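Iron binding protein FbpA (Mannheimia haemolytica, PDB 1SI1) binds ferric iron in the periplasm and, as a bacterial solute-binding protein, probably hands it on to a membrane importer for uptake into the cell. Local coordinates at residues L71-D76 and V234-H239. Sequence-based numbering, arbitrary orientation.
Sequences LAQKID and VVIAKH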
ATOM      1  N   LEU A  71      14.139  13.923   5.551  1.00 14.63           N
ATOM      2  CA  LEU A  71      13.158  14.894   5.085  1.00 14.57           C
ATOM      3  C   LEU A  71      11.952  15.013   5.993  1.00 14.87           C
ATOM      4  O   LEU A  71      11.078  15.822   5.731  1.00 15.25           O
ATOM      5  CB  LEU A  71      12.702  14.559   3.670  1.00 13.63           C
ATOM      6  CG  LEU A  71      13.756  14.804   2.594  1.00 17.27           C
ATOM      7  CD1 LEU A  71      13.185  14.446   1.258  1.00 17.95           C
ATOM      8  CD2 LEU A  71      14.226  16.248   2.622  1.00 17.51           C
ATOM      9  N   ALA A  72      11.893  14.214   7.042  1.00 13.87           N
ATOM     10  CA  ALA A  72      10.770  14.203   7.961  1.00 14.39           C
ATOM     11  C   ALA A  72      11.093  14.997   9.211  1.00 18.98           C
ATOM     12  O   ALA A  72      12.249  15.091   9.622  1.00 23.35           O
ATOM     13  CB  ALA A  72      10.438  12.777   8.335  1.00 16.73           C
ATOM     14  N   GLN A  73      10.067  15.577   9.816  1.00 12.32           N
ATOM     15  CA  GLN A  73      10.182  15.977  11.204  1.00 14.49           C
ATOM     16  C   GLN A  73       9.203  15.204  12.064  1.00 16.14           C
ATOM     17  O   GLN A  73       8.181  14.711  11.605  1.00 17.15           O
ATOM     18  CB  GLN A  73      10.096  17.495  11.412  1.00 22.56           C
ATOM     19  CG  GLN A  73       8.924  18.194  10.839  1.00 23.77           C
ATOM     20  CD  GLN A  73       8.983  19.685  11.132  1.00 18.11           C
ATOM     21  OE1 GLN A  73       9.002  20.079  12.295  1.00 20.08           O
ATOM     22  NE2 GLN A  73       9.000  20.505  10.093  1.00 18.90           N
ATOM     23  N   LYS A  74       9.558  15.079  13.330  1.00 13.42           N
ATOM     24  CA  LYS A  74       8.758  14.365  14.299  1.00 12.75           C
ATOM     25  C   LYS A  74       7.608  15.241  14.734  1.00 14.33           C
ATOM     26  O   LYS A  74       7.779  16.448  14.969  1.00 14.95           O
ATOM     27  CB  LYS A  74       9.602  13.981  15.510  1.00 11.90           C
ATOM     28  CG  LYS A  74      10.596  12.877  15.215  1.00 14.36           C
ATOM     29  CD  LYS A  74      11.606  12.684  16.304  1.00 16.19           C
ATOM     30  CE  LYS A  74      12.494  11.519  15.978  1.00 20.00           C
ATOM     31  NZ  LYS A  74      13.407  11.178  17.105  1.00 21.55           N
ATOM     32  N   ILE A  75       6.435  14.633  14.821  1.00 12.66           N
ATOM     33  CA  ILE A  75       5.202  15.328  15.120  1.00 13.99           C
ATOM     34  C   ILE A  75       4.575  14.662  16.330  1.00 20.20           C
ATOM     35  O   ILE A  75       4.361  13.453  16.342  1.00 17.19           O
ATOM     36  CB  ILE A  75       4.221  15.263  13.913  1.00 13.23           C
ATOM     37  CG1 ILE A  75       4.848  15.913  12.669  1.00 13.55           C
ATOM     38  CG2 ILE A  75       2.871  15.891  14.267  1.00 14.80           C
ATOM     39  CD1 ILE A  75       5.210  17.374  12.834  1.00 13.81           C
ATOM     40  N   ASP A  76       4.285  15.464  17.349  1.00 20.26           N
ATOM     41  CA  ASP A  76       3.555  15.006  18.519  1.00 22.21           C
ATOM     42  C   ASP A  76       2.123  15.523  18.419  1.00 22.06           C
ATOM     43  O   ASP A  76       1.877  16.722  18.532  1.00 23.85           O
ATOM     44  CB  ASP A  76       4.230  15.515  19.795  1.00 25.53           C
ATOM     45  CG  ASP A  76       3.420  15.213  21.042  1.00 32.85           C
ATOM     46  OD1 ASP A  76       3.011  14.046  21.217  1.00 40.19           O
ATOM     47  OD2 ASP A  76       3.134  16.083  21.890  1.00 37.74           O
ATOM     48  N   VAL A 234       1.675  10.150   5.057  1.00  9.88           N
ATOM     49  CA  VAL A 234       2.159  11.517   5.028  1.00 10.10           C
ATOM     50  C   VAL A 234       3.292  11.719   6.008  1.00 10.47           C
ATOM     51  O   VAL A 234       3.413  11.021   6.999  1.00 11.07           O
ATOM     52  CB  VAL A 234       1.042  12.545   5.354  1.00 10.51           C
ATOM     53  CG1 VAL A 234       0.072  12.695   4.190  1.00 11.43           C
ATOM     54  CG2 VAL A 234       0.292  12.171   6.647  1.00 12.48           C
ATOM     55  N   VAL A 235       4.101  12.712   5.692  1.00 11.84           N
ATOM     56  CA  VAL A 235       5.230  13.135   6.481  1.00 12.72           C
ATOM     57  C   VAL A 235       5.181  14.646   6.450  1.00 13.94           C
ATOM     58  O   VAL A 235       4.844  15.245   5.432  1.00 13.11           O
ATOM     59  CB  VAL A 235       6.530  12.639   5.849  1.00 14.38           C
ATOM     60  CG1 VAL A 235       7.752  13.363   6.412  1.00 14.81           C
ATOM     61  CG2 VAL A 235       6.675  11.119   6.025  1.00 14.19           C
ATOM     62  N   ILE A 236       5.508  15.271   7.569  1.00 10.52           N
ATOM     63  CA  ILE A 236       5.684  16.715   7.589  1.00 10.67           C
ATOM     64  C   ILE A 236       7.133  16.990   7.230  1.00 12.24           C
ATOM     65  O   ILE A 236       8.031  16.471   7.861  1.00 12.85           O
ATOM     66  CB  ILE A 236       5.329  17.278   8.969  1.00 13.26           C
ATOM     67  CG1 ILE A 236       3.857  16.996   9.300  1.00 13.68           C
ATOM     68  CG2 ILE A 236       5.607  18.771   9.021  1.00 13.23           C
ATOM     69  CD1 ILE A 236       2.874  17.410   8.248  1.00 14.42           C
ATOM     70  N   ALA A 237       7.354  17.789   6.196  1.00 11.74           N
ATOM     71  CA  ALA A 237       8.695  18.061   5.703  1.00 11.88           C
ATOM     72  C   ALA A 237       9.571  18.739   6.747  1.00 13.69           C
ATOM     73  O   ALA A 237       9.100  19.580   7.522  1.00 13.82           O
ATOM     74  CB  ALA A 237       8.625  18.905   4.460  1.00 14.50           C
ATOM     75  N   LYS A 238      10.855  18.397   6.723  1.00 13.79           N
ATOM     76  CA  LYS A 238      11.837  18.948   7.649  1.00 17.31           C
ATOM     77  C   LYS A 238      11.784  20.467   7.734  1.00 12.77           C
ATOM     78  O   LYS A 238      11.812  21.021   8.827  1.00 18.00           O
ATOM     79  CB  LYS A 238      13.248  18.513   7.250  1.00 20.34           C
ATOM     80  CG  LYS A 238      14.311  18.898   8.287  1.00 22.82           C
ATOM     81  CD  LYS A 238      15.666  18.282   7.988  1.00 31.92           C
ATOM     82  CE  LYS A 238      16.743  18.885   8.888  1.00 33.83           C
ATOM     83  NZ  LYS A 238      18.042  18.153   8.819  1.00 35.66           N
ATOM     84  N   HIS A 239      11.695  21.129   6.588  1.00 17.09           N
ATOM     85  CA  HIS A 239      11.757  22.595   6.542  1.00 19.42           C
ATOM     86  C   HIS A 239      10.412  23.252   6.287  1.00 15.92           C
ATOM     87  O   HIS A 239      10.348  24.393   5.842  1.00 21.47           O
ATOM     88  CB  HIS A 239      12.787  23.021   5.502  1.00 18.86           C
ATOM     89  CG  HIS A 239      14.162  22.544   5.823  1.00 22.95           C
ATOM     90  ND1 HIS A 239      14.888  23.045   6.881  1.00 27.19           N
ATOM     91  CD2 HIS A 239      14.929  21.583   5.259  1.00 25.41           C
ATOM     92  CE1 HIS A 239      16.054  22.428   6.941  1.00 27.69           C
ATOM     93  NE2 HIS A 239      16.104  21.532   5.971  1.00 28.58           N
TER
HETATM   94  O   HOH W   1       6.360  13.789   9.824  1.00 12.29           O
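Q73 and L71 hold I236 and K238 by two backbone hydrogen bonds, Q73 N to I236 O (3.0 Å) and K238 N to L71 O (2.8 Å), around the bridged pair A72 and A237. Here the loop 71-76 crosses the end of strand 228-236, the two chains running 109° apart. This is the bonding pattern of an antiparallel non-hydrogen-bonded pair, limited to one bridge. Within the frame, A237 CA and A72 CA make CA-H...O contacts with L71 O and I236 O. At Q73 and I236 the chains splay, and one water takes the place of a second direct bond, donating to Q73 O and accepting from I236 N.

The Q73 amide adds a side-chain bond. With CG set between the backbone N and the carbonyl carbon (chi1 53°) and the chain extended beyond it, NE2 reaches A237 O at 2.7 Å, almost straight (174°) and with the oxygen in the amide plane. K243 NZ holds OE1 at the other end, fixing which way round the amide sits. K238 lays CB beside L71 O, while its NZ runs on to a salt bridge with D70.

Apolar contacts flank the bonds. A72 CB is squeezed against V235 CG1 at 3.4 Å, closer than two methyl carbons normally sit. The I75 and I236 side chains meet roughly perpendicular to each other, CG1 against CG1 at 3.7 Å, and the I236 CG2 methyl rests against Q73 CG; helix 243-253 covers I236 through A246 and I250.

Strand 228-236 pairs with strands 54-58 and 96-108, and the contact clips the loop between helices 60-67 and 78-83 to its end, within a lobe of the type 2 periplasmic binding protein fold and away from the iron-binding tyrosines.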